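Local coordinates for protein flavodoxin-like domain (Synechococcus elongatus PCC 6301, PDB 3HLY) that probably binds flavin mononucleotide and passes electrons, as the flavodoxin-like domain of a larger flavoprotein, at residues S9-S14 with T59-P64; Q104-N107 with H111-F114; S51-V56 with Q140-A145; D15-A20 with Q129-S134. All coordinates share one frame; numbering follows the deposited sequence.

Contact 1 (S9-S14 with T59-P64); sequences SDYGYS and TPPSQP
Y11 lies against P61 where two loops of the flavodoxin-like fold come together, one following strand 3-7 and the other strand 54-58, both at the C-terminal end of the parallel sheet. In flavodoxins the loop after the first strand holds the flavin phosphate, so 9-14 probably belongs to the cofactor site. The packing sets the tyrosine ring obliquely against the proline ring. CG of Y11 is anti to the backbone N (chi1 -179°), which sends the phenol across to the other loop, where Y11 CE1 meets P61 CD at 3.3 Å and Y11 OH lies 3.3 Å from P61 CB. The tyrosine's polar end is held by a hydrogen bond with G93 N. With an alanine here, P61 would probably lose the ring packed against it, and G93 N its phenol partner. Within 9-14, a type II' turn from Y11 to S14, with G12 at positive phi, is closed by S14 N bonding to Y11 O at 3.0 Å. Between the loops, one water lies 2.8 Å from S14 OG and donates weakly to T59 O at 3.3 Å. T59 O also sits in the Y11 ring plane, at its edge, 3.7 Å from Y11 CE1.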
loop_
_atom_site.group_PDB
_atom_site.type_symbol
_atom_site.label_atom_id
_atom_site.label_comp_id
_atom_site.label_asym_id
_atom_site.label_seq_id
_atom_site.Cartn_x
_atom_site.Cartn_y
_atom_site.Cartn_z
ATOM N N SER A 9 1.591 4.365 11.181
ATOM C CA SER A 9 0.557 4.708 12.137
ATOM C C SER A 9 0.560 6.199 12.395
ATOM O O SER A 9 1.603 6.795 12.637
ATOM C CB SER A 9 0.779 3.974 13.458
ATOM O OG SER A 9 0.342 2.631 13.361
ATOM N N ASP A 10 -0.618 6.798 12.327
ATOM C CA ASP A 10 -0.792 8.211 12.601
ATOM C C ASP A 10 0.048 9.196 11.792
ATOM O O ASP A 10 0.430 10.247 12.304
ATOM C CB ASP A 10 -0.589 8.455 14.101
ATOM C CG ASP A 10 -1.454 7.540 14.953
ATOM O OD1 ASP A 10 -2.560 7.189 14.490
ATOM O OD2 ASP A 10 -1.044 7.167 16.078
ATOM N N TYR A 11 0.329 8.859 10.536
ATOM C CA TYR A 11 1.070 9.749 9.647
ATOM C C TYR A 11 0.062 10.270 8.632
ATOM O O TYR A 11 -0.478 9.504 7.835
ATOM C CB TYR A 11 2.186 9.008 8.906
ATOM C CG TYR A 11 2.985 9.914 7.996
ATOM C CD1 TYR A 11 3.289 9.534 6.689
ATOM C CD2 TYR A 11 3.420 11.169 8.436
ATOM C CE1 TYR A 11 3.999 10.381 5.841
ATOM C CE2 TYR A 11 4.132 12.023 7.598
ATOM C CZ TYR A 11 4.413 11.625 6.301
ATOM O OH TYR A 11 5.072 12.482 5.451
ATOM N N GLY A 12 -0.201 11.569 8.659
ATOM C CA GLY A 12 -1.173 12.122 7.735
ATOM C C GLY A 12 -2.511 11.415 7.905
ATOM O O GLY A 12 -3.017 11.288 9.023
ATOM N N TYR A 13 -3.084 10.948 6.800
ATOM C CA TYR A 13 -4.358 10.238 6.839
ATOM C C TYR A 13 -4.176 8.766 6.489
ATOM O O TYR A 13 -5.111 8.115 6.025
ATOM C CB TYR A 13 -5.346 10.888 5.874
ATOM C CG TYR A 13 -5.856 12.225 6.357
ATOM C CD1 TYR A 13 -7.087 12.332 7.007
ATOM C CD2 TYR A 13 -5.100 13.381 6.185
ATOM C CE1 TYR A 13 -7.549 13.563 7.474
ATOM C CE2 TYR A 13 -5.552 14.614 6.648
ATOM C CZ TYR A 13 -6.774 14.697 7.288
ATOM O OH TYR A 13 -7.215 15.917 7.740
ATOM N N SER A 14 -2.970 8.246 6.722
ATOM C CA SER A 14 -2.662 6.851 6.422
ATOM C C SER A 14 -3.640 5.845 7.031
ATOM O O SER A 14 -4.132 4.966 6.325
ATOM C CB SER A 14 -1.242 6.504 6.878
ATOM O OG SER A 14 -0.286 7.075 6.011
ATOM N N THR A 59 2.250 6.529 0.967
ATOM C CA THR A 59 3.530 7.214 0.771
ATOM C C THR A 59 4.221 7.531 2.086
ATOM O O THR A 59 3.613 8.065 3.013
ATOM C CB THR A 59 3.384 8.538 0.007
ATOM O OG1 THR A 59 2.375 9.335 0.632
ATOM C CG2 THR A 59 3.019 8.289 -1.449
ATOM N N PRO A 60 5.495 7.146 2.195
ATOM C CA PRO A 60 6.299 7.388 3.391
ATOM C C PRO A 60 7.201 8.597 3.233
ATOM O O PRO A 60 7.887 8.757 2.226
ATOM C CB PRO A 60 7.091 6.101 3.551
ATOM C CG PRO A 60 7.293 5.663 2.131
ATOM C CD PRO A 60 6.004 5.984 1.439
ATOM N N PRO A 61 7.242 9.442 4.262
ATOM C CA PRO A 61 8.064 10.652 4.249
ATOM C C PRO A 61 9.489 10.463 3.824
ATOM O O PRO A 61 10.133 9.469 4.150
ATOM C CB PRO A 61 8.041 11.116 5.686
ATOM C CG PRO A 61 7.962 9.823 6.440
ATOM C CD PRO A 61 6.967 9.015 5.644
ATOM N N SER A 62 9.947 11.491 3.124
ATOM C CA SER A 62 11.292 11.682 2.600
ATOM C C SER A 62 12.451 11.227 3.482
ATOM O O SER A 62 13.334 10.502 3.026
ATOM C CB SER A 62 11.473 13.159 2.336
ATOM O OG SER A 62 10.788 13.541 1.166
ATOM N N GLN A 63 12.480 11.719 4.712
ATOM C CA GLN A 63 13.498 11.337 5.636
ATOM C C GLN A 63 12.795 10.422 6.631
ATOM O O GLN A 63 12.284 10.866 7.654
ATOM C CB GLN A 63 14.116 12.558 6.357
ATOM C CG GLN A 63 14.514 13.671 5.402
ATOM C CD GLN A 63 15.295 13.160 4.209
ATOM O OE1 GLN A 63 15.124 13.645 3.090
ATOM N NE2 GLN A 63 16.164 12.183 4.439
ATOM N N PRO A 64 12.683 9.135 6.274
ATOM C CA PRO A 64 12.040 8.117 7.113
ATOM C C PRO A 64 13.054 7.769 8.233
ATOM O O PRO A 64 14.263 7.978 8.091
ATOM C CB PRO A 64 11.851 6.934 6.173
ATOM C CG PRO A 64 12.918 7.121 5.140
ATOM C CD PRO A 64 12.975 8.614 4.928
HETATM O O HOH W 1 2.213 6.011 5.200
#

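Contact 2 (Q104-N107 with H111-F114); sequences QFRN and HTAF
R106 reaches out from the last turns of helix 98-107 and brings its guanidinium obliquely up to the methyl of T112. The arm leaves the helix with CG anti to the carbonyl carbon (chi1 -82°) and stays extended from CG to NE, which is what carries the planar head across to the strand. There R106 NH2 is the atom that comes in hardest, 3.1 Å from T112 CG2, a tight distance for a nitrogen against a methyl. The central R106 CZ follows at 3.6 Å from the same T112 CG2. T112 offers its methyl because its hydroxyl takes the crowded position between backbone N and carbonyl carbon (chi1 59°), with CG2 beside the backbone N. The other nitrogen, R106 NH1, comes alongside the backbone, 3.8 Å from T112 N and 4.0 Å from H111 CA, while the CB of H111 points away from the helix. No hydrogen bond joins the two segments, and this is a surface contact. In the fold it sits at the second corner of the beta-alpha-beta unit made by strand 84-88, helix 98-107 and strand 111-112, where three residues turn the chain from helix to edge strand. The residues nearby face inward: F105 puts its ring on I85 and against F76, and A113 and F114 pack on helix 125-144. H111 and A113 pair through their backbones with I85 of the neighbouring strand.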
loop_
_atom_site.group_PDB
_atom_site.type_symbol
_atom_site.label_atom_id
_atom_site.label_comp_id
_atom_site.label_asym_id
_atom_site.label_seq_id
_atom_site.Cartn_x
_atom_site.Cartn_y
_atom_site.Cartn_z
ATOM N N GLN A 104 10.184 2.525 -8.904
ATOM C CA GLN A 104 10.872 1.419 -8.251
ATOM C C GLN A 104 10.157 0.079 -8.399
ATOM O O GLN A 104 10.782 -0.918 -8.751
ATOM C CB GLN A 104 11.064 1.729 -6.773
ATOM C CG GLN A 104 12.475 2.111 -6.416
ATOM C CD GLN A 104 12.612 2.439 -4.958
ATOM O OE1 GLN A 104 12.090 3.456 -4.490
ATOM N NE2 GLN A 104 13.306 1.573 -4.218
ATOM N N PHE A 105 8.850 0.057 -8.144
ATOM C CA PHE A 105 8.075 -1.170 -8.259
ATOM C C PHE A 105 7.950 -1.671 -9.694
ATOM O O PHE A 105 8.053 -2.873 -9.949
ATOM C CB PHE A 105 6.675 -0.983 -7.656
ATOM C CG PHE A 105 6.656 -0.963 -6.151
ATOM C CD1 PHE A 105 6.942 -2.117 -5.424
ATOM C CD2 PHE A 105 6.367 0.206 -5.463
ATOM C CE1 PHE A 105 6.940 -2.109 -4.037
ATOM C CE2 PHE A 105 6.362 0.235 -4.076
ATOM C CZ PHE A 105 6.651 -0.936 -3.356
ATOM N N ARG A 106 7.696 -0.777 -10.639
ATOM C CA ARG A 106 7.582 -1.236 -12.019
ATOM C C ARG A 106 8.911 -1.834 -12.472
ATOM O O ARG A 106 8.926 -2.788 -13.240
ATOM C CB ARG A 106 7.163 -0.099 -12.966
ATOM C CG ARG A 106 5.659 0.160 -12.986
ATOM C CD ARG A 106 5.217 0.746 -14.332
ATOM N NE ARG A 106 3.926 1.440 -14.269
ATOM C CZ ARG A 106 2.724 0.858 -14.346
ATOM N NH1 ARG A 106 2.596 -0.468 -14.496
ATOM N NH2 ARG A 106 1.641 1.617 -14.271
ATOM N N ASN A 107 10.024 -1.285 -11.988
ATOM C CA ASN A 107 11.325 -1.820 -12.372
ATOM C C ASN A 107 11.565 -3.213 -11.808
ATOM O O ASN A 107 12.353 -3.982 -12.361
ATOM C CB ASN A 107 12.459 -0.882 -11.961
ATOM C CG ASN A 107 12.919 0.006 -13.111
ATOM O OD1 ASN A 107 12.981 -0.440 -14.270
ATOM N ND2 ASN A 107 13.258 1.259 -12.801
ATOM N N HIS A 111 2.993 -4.637 -11.692
ATOM C CA HIS A 111 2.049 -3.794 -12.422
ATOM C C HIS A 111 1.210 -3.070 -11.346
ATOM O O HIS A 111 1.292 -3.413 -10.159
ATOM C CB HIS A 111 1.175 -4.618 -13.387
ATOM C CG HIS A 111 0.346 -5.677 -12.734
ATOM N ND1 HIS A 111 -1.029 -5.689 -12.804
ATOM C CD2 HIS A 111 0.696 -6.797 -12.060
ATOM C CE1 HIS A 111 -1.492 -6.772 -12.209
ATOM N NE2 HIS A 111 -0.465 -7.463 -11.749
ATOM N N THR A 112 0.440 -2.053 -11.730
ATOM C CA THR A 112 -0.364 -1.323 -10.739
ATOM C C THR A 112 -1.593 -2.113 -10.320
ATOM O O THR A 112 -2.229 -2.768 -11.142
ATOM C CB THR A 112 -0.848 0.034 -11.277
ATOM O OG1 THR A 112 -1.638 -0.182 -12.452
ATOM C CG2 THR A 112 0.325 0.935 -11.602
ATOM N N ALA A 113 -1.948 -2.064 -9.042
ATOM C CA ALA A 113 -3.128 -2.805 -8.598
ATOM C C ALA A 113 -4.395 -2.000 -8.913
ATOM O O ALA A 113 -5.483 -2.557 -9.035
ATOM C CB ALA A 113 -3.032 -3.106 -7.109
ATOM N N PHE A 114 -4.219 -0.689 -9.043
ATOM C CA PHE A 114 -5.277 0.265 -9.359
ATOM C C PHE A 114 -4.581 1.602 -9.630
ATOM O O PHE A 114 -3.402 1.750 -9.340
ATOM C CB PHE A 114 -6.290 0.409 -8.194
ATOM C CG PHE A 114 -5.667 0.560 -6.810
ATOM C CD1 PHE A 114 -5.742 -0.482 -5.881
ATOM C CD2 PHE A 114 -5.042 1.747 -6.429
ATOM C CE1 PHE A 114 -5.199 -0.344 -4.573
ATOM C CE2 PHE A 114 -4.498 1.898 -5.131
ATOM C CZ PHE A 114 -4.576 0.855 -4.205
#

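Contact 3 (S51-V56 with Q140-A145); sequences SARGIV and QWLTRA
A145 N is held by two weak backbone bonds, to L142 O at 3.1 Å and to W141 O at 3.3 Å, at the end of the last helix, where the A145 methyl points toward R53. The arginine meets it with its guanidinium edge: A145 CB lies in the plane of the group, 3.2 Å from R53 NH2. Behind that head, the aliphatic shaft of R53 runs alongside L142, the two side chains sliding past each other in opposite directions. One methyl does all the touching on the leucine side, L142 CD2, which is 3.4 Å from R53 CG and, further along the arm, also 3.4 Å from R53 NE. With CG anti to its own backbone N (chi1 -165°) and the chain extended as far as NE, R53 presents its arm from CB to NE to this methyl. The contact is largely packing and lies at the protein surface. Further in, L142 also rests on V3. G54, next to R53, has no side chain to put between strand and leucine. The backbones of R53 and G54 pair with S2, so the start of strand 54-58 is held beside strand 3-7. A C-terminal helix lying over the central strands of a parallel five-stranded sheet in the order 2-1-3-4-5 is the layout of the flavodoxin-like fold.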
loop_
_atom_site.group_PDB
_atom_site.type_symbol
_atom_site.label_atom_id
_atom_site.label_comp_id
_atom_site.label_asym_id
_atom_site.label_seq_id
_atom_site.Cartn_x
_atom_site.Cartn_y
_atom_site.Cartn_z
ATOM N N SER A 51 4.457 -13.688 -0.194
ATOM C CA SER A 51 3.252 -14.462 -0.466
ATOM C C SER A 51 2.075 -13.574 -0.847
ATOM O O SER A 51 1.038 -14.067 -1.255
ATOM C CB SER A 51 2.880 -15.299 0.757
ATOM O OG SER A 51 2.610 -14.455 1.854
ATOM N N ALA A 52 2.239 -12.264 -0.708
ATOM C CA ALA A 52 1.178 -11.327 -1.042
ATOM C C ALA A 52 0.883 -11.348 -2.531
ATOM O O ALA A 52 1.793 -11.373 -3.344
ATOM C CB ALA A 52 1.580 -9.916 -0.622
ATOM N N ARG A 53 -0.387 -11.342 -2.898
ATOM C CA ARG A 53 -0.728 -11.324 -4.304
ATOM C C ARG A 53 -0.658 -9.844 -4.710
ATOM O O ARG A 53 -0.364 -9.490 -5.857
ATOM C CB ARG A 53 -2.128 -11.906 -4.508
ATOM C CG ARG A 53 -2.431 -12.266 -5.943
ATOM C CD ARG A 53 -3.466 -13.393 -6.063
ATOM N NE ARG A 53 -4.016 -13.457 -7.418
ATOM C CZ ARG A 53 -3.295 -13.687 -8.512
ATOM N NH1 ARG A 53 -1.987 -13.890 -8.425
ATOM N NH2 ARG A 53 -3.880 -13.681 -9.701
ATOM N N GLY A 54 -0.890 -8.982 -3.728
ATOM C CA GLY A 54 -0.856 -7.562 -3.974
ATOM C C GLY A 54 -0.302 -6.828 -2.781
ATOM O O GLY A 54 -0.396 -7.286 -1.633
ATOM N N ILE A 55 0.299 -5.686 -3.074
ATOM C CA ILE A 55 0.886 -4.836 -2.067
ATOM C C ILE A 55 0.291 -3.422 -2.187
ATOM O O ILE A 55 0.254 -2.852 -3.269
ATOM C CB ILE A 55 2.401 -4.736 -2.264
ATOM C CG1 ILE A 55 3.035 -6.136 -2.209
ATOM C CG2 ILE A 55 2.994 -3.827 -1.220
ATOM C CD1 ILE A 55 4.481 -6.141 -2.614
ATOM N N VAL A 56 -0.186 -2.884 -1.078
ATOM C CA VAL A 56 -0.725 -1.527 -1.054
ATOM C C VAL A 56 0.154 -0.774 -0.070
ATOM O O VAL A 56 0.341 -1.216 1.069
ATOM C CB VAL A 56 -2.162 -1.496 -0.565
ATOM C CG1 VAL A 56 -2.629 -0.042 -0.396
ATOM C CG2 VAL A 56 -3.042 -2.218 -1.557
ATOM N N GLN A 140 -11.717 -7.678 -6.867
ATOM C CA GLN A 140 -12.383 -8.384 -7.942
ATOM C C GLN A 140 -11.371 -8.870 -8.976
ATOM O O GLN A 140 -11.533 -9.970 -9.510
ATOM C CB GLN A 140 -13.461 -7.491 -8.558
ATOM C CG GLN A 140 -14.606 -7.266 -7.592
ATOM C CD GLN A 140 -15.712 -6.414 -8.154
ATOM O OE1 GLN A 140 -15.500 -5.264 -8.540
ATOM N NE2 GLN A 140 -16.913 -6.971 -8.200
ATOM N N TRP A 141 -10.308 -8.099 -9.235
ATOM C CA TRP A 141 -9.308 -8.538 -10.215
ATOM C C TRP A 141 -8.597 -9.799 -9.733
ATOM O O TRP A 141 -8.179 -10.636 -10.543
ATOM C CB TRP A 141 -8.261 -7.441 -10.512
ATOM C CG TRP A 141 -8.736 -6.396 -11.506
ATOM C CD1 TRP A 141 -8.948 -5.069 -11.266
ATOM C CD2 TRP A 141 -9.092 -6.615 -12.881
ATOM N NE1 TRP A 141 -9.416 -4.447 -12.399
ATOM C CE2 TRP A 141 -9.513 -5.374 -13.406
ATOM C CE3 TRP A 141 -9.096 -7.740 -13.717
ATOM C CZ2 TRP A 141 -9.934 -5.223 -14.738
ATOM C CZ3 TRP A 141 -9.515 -7.590 -15.045
ATOM C CH2 TRP A 141 -9.925 -6.342 -15.537
ATOM N N LEU A 142 -8.457 -9.931 -8.414
ATOM C CA LEU A 142 -7.791 -11.097 -7.835
ATOM C C LEU A 142 -8.775 -12.256 -7.724
ATOM O O LEU A 142 -8.439 -13.386 -8.062
ATOM C CB LEU A 142 -7.220 -10.757 -6.458
ATOM C CG LEU A 142 -6.181 -9.642 -6.440
ATOM C CD1 LEU A 142 -6.047 -9.113 -5.026
ATOM C CD2 LEU A 142 -4.850 -10.145 -6.981
ATOM N N THR A 143 -9.990 -11.968 -7.261
ATOM C CA THR A 143 -11.033 -12.987 -7.126
ATOM C C THR A 143 -11.353 -13.668 -8.459
ATOM O O THR A 143 -11.883 -14.782 -8.481
ATOM C CB THR A 143 -12.355 -12.394 -6.587
ATOM O OG1 THR A 143 -12.122 -11.773 -5.321
ATOM C CG2 THR A 143 -13.395 -13.491 -6.397
ATOM N N ARG A 144 -11.043 -12.994 -9.564
ATOM C CA ARG A 144 -11.302 -13.539 -10.893
ATOM C C ARG A 144 -10.085 -14.223 -11.512
ATOM O O ARG A 144 -10.227 -15.068 -12.394
ATOM C CB ARG A 144 -11.809 -12.433 -11.823
ATOM C CG ARG A 144 -13.270 -12.065 -11.594
ATOM C CD ARG A 144 -13.614 -10.735 -12.236
ATOM N NE ARG A 144 -15.038 -10.423 -12.140
ATOM C CZ ARG A 144 -15.979 -10.966 -12.908
ATOM N NH1 ARG A 144 -15.652 -11.858 -13.836
ATOM N NH2 ARG A 144 -17.246 -10.602 -12.761
ATOM N N ALA A 145 -8.890 -13.862 -11.055
ATOM C CA ALA A 145 -7.667 -14.469 -11.571
ATOM C C ALA A 145 -7.370 -15.744 -10.774
ATOM O O ALA A 145 -6.210 -16.066 -10.498
ATOM C CB ALA A 145 -6.507 -13.491 -11.453
#

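Contact 4 (D15-A20 with Q129-S134); sequences DRLSQA and QQCEES
A20 and C131 meet at their beta carbons, A20 CB and C131 CB standing 3.5 Å apart, a small-on-small pair consistent with the close approach of the helices. Their axes approach to 8.3 Å, with the N-to-C directions 41° apart. One turn earlier on the first helix, L17 CD2 packs against C131 SG at 3.8 Å; the thiol sulfur lies anti to its carbonyl carbon (chi1 -74°), which places it beside the leucine. Close by, the backbones themselves touch: E132 CA turns its hydrogen to A20 O, a CA-H...O contact of 3.3 Å with 141° at the hydrogen. E132 CB lies 3.7 Å from the same A20 O, and the chain then runs out extended. Around this core, L17 is walled in by P123, I127, Y128 and F88, and C131 rests on I117. In the second helix Q130 O accepts twice from S134, from its backbone N at 2.8 Å and from its OG at 2.7 Å, the two coming from opposite faces of the carbonyl plane. S134, on the same helix as C131, packs in turn on F114 and I117. Helices 14-27 and 125-144, the first and last, lying side by side on one face of the parallel sheet make up one helical layer of the three-layer alpha/beta sandwich of flavodoxins.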
loop_
_atom_site.group_PDB
_atom_site.type_symbol
_atom_site.label_atom_id
_atom_site.label_comp_id
_atom_site.label_asym_id
_atom_site.label_seq_id
_atom_site.Cartn_x
_atom_site.Cartn_y
_atom_site.Cartn_z
ATOM N N ASP A 15 -3.913 5.956 8.331
ATOM C CA ASP A 15 -4.848 5.027 8.975
ATOM C C ASP A 15 -6.170 4.970 8.205
ATOM O O ASP A 15 -6.669 3.898 7.850
ATOM C CB ASP A 15 -5.180 5.464 10.408
ATOM C CG ASP A 15 -3.987 5.414 11.339
ATOM O OD1 ASP A 15 -3.416 4.317 11.544
ATOM O OD2 ASP A 15 -3.626 6.482 11.878
ATOM N N ARG A 16 -6.712 6.155 7.957
ATOM C CA ARG A 16 -8.000 6.332 7.307
ATOM C C ARG A 16 -8.070 5.980 5.822
ATOM O O ARG A 16 -9.051 5.413 5.360
ATOM C CB ARG A 16 -8.442 7.774 7.526
ATOM C CG ARG A 16 -9.913 7.944 7.715
ATOM C CD ARG A 16 -10.168 9.180 8.545
ATOM N NE ARG A 16 -9.614 9.074 9.891
ATOM C CZ ARG A 16 -9.677 10.047 10.796
ATOM N NH1 ARG A 16 -10.262 11.200 10.495
ATOM N NH2 ARG A 16 -9.166 9.863 12.007
ATOM N N LEU A 17 -7.047 6.334 5.067
ATOM C CA LEU A 17 -7.052 5.993 3.654
ATOM C C LEU A 17 -6.818 4.483 3.554
ATOM O O LEU A 17 -7.502 3.787 2.811
ATOM C CB LEU A 17 -5.942 6.742 2.936
ATOM C CG LEU A 17 -6.020 8.265 3.019
ATOM C CD1 LEU A 17 -4.635 8.870 2.853
ATOM C CD2 LEU A 17 -6.964 8.760 1.971
ATOM N N SER A 18 -5.868 3.981 4.336
ATOM C CA SER A 18 -5.557 2.551 4.308
ATOM C C SER A 18 -6.753 1.698 4.749
ATOM O O SER A 18 -6.981 0.628 4.190
ATOM C CB SER A 18 -4.302 2.255 5.148
ATOM O OG SER A 18 -4.524 2.398 6.548
ATOM N N GLN A 19 -7.534 2.178 5.720
ATOM C CA GLN A 19 -8.709 1.438 6.187
ATOM C C GLN A 19 -9.806 1.403 5.120
ATOM O O GLN A 19 -10.496 0.400 4.958
ATOM C CB GLN A 19 -9.277 2.083 7.456
ATOM C CG GLN A 19 -8.622 1.632 8.738
ATOM C CD GLN A 19 -9.040 2.484 9.923
ATOM O OE1 GLN A 19 -10.094 3.133 9.903
ATOM N NE2 GLN A 19 -8.219 2.484 10.966
ATOM N N ALA A 20 -9.976 2.524 4.420
ATOM C CA ALA A 20 -10.962 2.648 3.358
ATOM C C ALA A 20 -10.610 1.662 2.227
ATOM O O ALA A 20 -11.485 0.990 1.693
ATOM C CB ALA A 20 -10.968 4.072 2.828
ATOM N N GLN A 129 -14.195 7.313 -0.865
ATOM C CA GLN A 129 -15.004 6.443 -1.714
ATOM C C GLN A 129 -14.103 5.851 -2.787
ATOM O O GLN A 129 -14.257 4.692 -3.159
ATOM C CB GLN A 129 -16.141 7.219 -2.386
ATOM C CG GLN A 129 -17.036 6.358 -3.278
ATOM C CD GLN A 129 -17.729 5.233 -2.511
ATOM O OE1 GLN A 129 -18.538 5.482 -1.611
ATOM N NE2 GLN A 129 -17.410 3.990 -2.863
ATOM N N GLN A 130 -13.165 6.657 -3.281
ATOM C CA GLN A 130 -12.229 6.213 -4.303
ATOM C C GLN A 130 -11.274 5.140 -3.737
ATOM O O GLN A 130 -10.912 4.187 -4.433
ATOM C CB GLN A 130 -11.445 7.407 -4.847
ATOM C CG GLN A 130 -10.502 7.053 -5.985
ATOM C CD GLN A 130 -9.701 8.244 -6.451
ATOM O OE1 GLN A 130 -9.827 9.347 -5.898
ATOM N NE2 GLN A 130 -8.861 8.039 -7.466
ATOM N N CYS A 131 -10.835 5.315 -2.498
ATOM C CA CYS A 131 -10.004 4.303 -1.835
ATOM C C CYS A 131 -10.789 2.981 -1.737
ATOM O O CYS A 131 -10.255 1.894 -2.012
ATOM C CB CYS A 131 -9.680 4.724 -0.409
ATOM S SG CYS A 131 -8.469 6.017 -0.262
ATOM N N GLU A 132 -12.044 3.074 -1.303
ATOM C CA GLU A 132 -12.873 1.881 -1.159
ATOM C C GLU A 132 -13.095 1.228 -2.508
ATOM O O GLU A 132 -13.029 0.005 -2.631
ATOM C CB GLU A 132 -14.224 2.218 -0.533
ATOM C CG GLU A 132 -15.079 1.002 -0.250
ATOM C CD GLU A 132 -16.354 1.359 0.495
ATOM O OE1 GLU A 132 -17.448 1.198 -0.092
ATOM O OE2 GLU A 132 -16.255 1.807 1.662
ATOM N N GLU A 133 -13.354 2.044 -3.525
ATOM C CA GLU A 133 -13.572 1.505 -4.861
ATOM C C GLU A 133 -12.292 0.882 -5.414
ATOM O O GLU A 133 -12.349 -0.108 -6.126
ATOM C CB GLU A 133 -14.048 2.595 -5.830
ATOM C CG GLU A 133 -14.487 2.014 -7.162
ATOM C CD GLU A 133 -15.725 1.131 -7.022
ATOM O OE1 GLU A 133 -15.873 0.173 -7.809
ATOM O OE2 GLU A 133 -16.555 1.405 -6.127
ATOM N N SER A 134 -11.142 1.466 -5.086
ATOM C CA SER A 134 -9.867 0.932 -5.551
ATOM C C SER A 134 -9.643 -0.442 -4.931
ATOM O O SER A 134 -9.131 -1.348 -5.602
ATOM C CB SER A 134 -8.700 1.856 -5.153
ATOM O OG SER A 134 -8.838 3.135 -5.727
#

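From the N terminus, contacts 1 and 4 open back to back: the loop 9-14 runs straight into helix 14-27, and D15 OD2 probably takes a hydrogen bond from D10 N. Contact 3 opens next, at 51-56, before contact 1 closes at 59-64 on the far end of the same strand, so these two cross and lie on opposite sides of the chain's centre; contacts 1 and 4 also cross. Contact 2 closes its short loop between 104-107 and 111-114, nested inside the larger loops of contacts 3 and 4. Those close in turn along helix 125-144, crossing each other. F114 packs on V56 and S134 and so joins contact 2 to contacts 3 and 4.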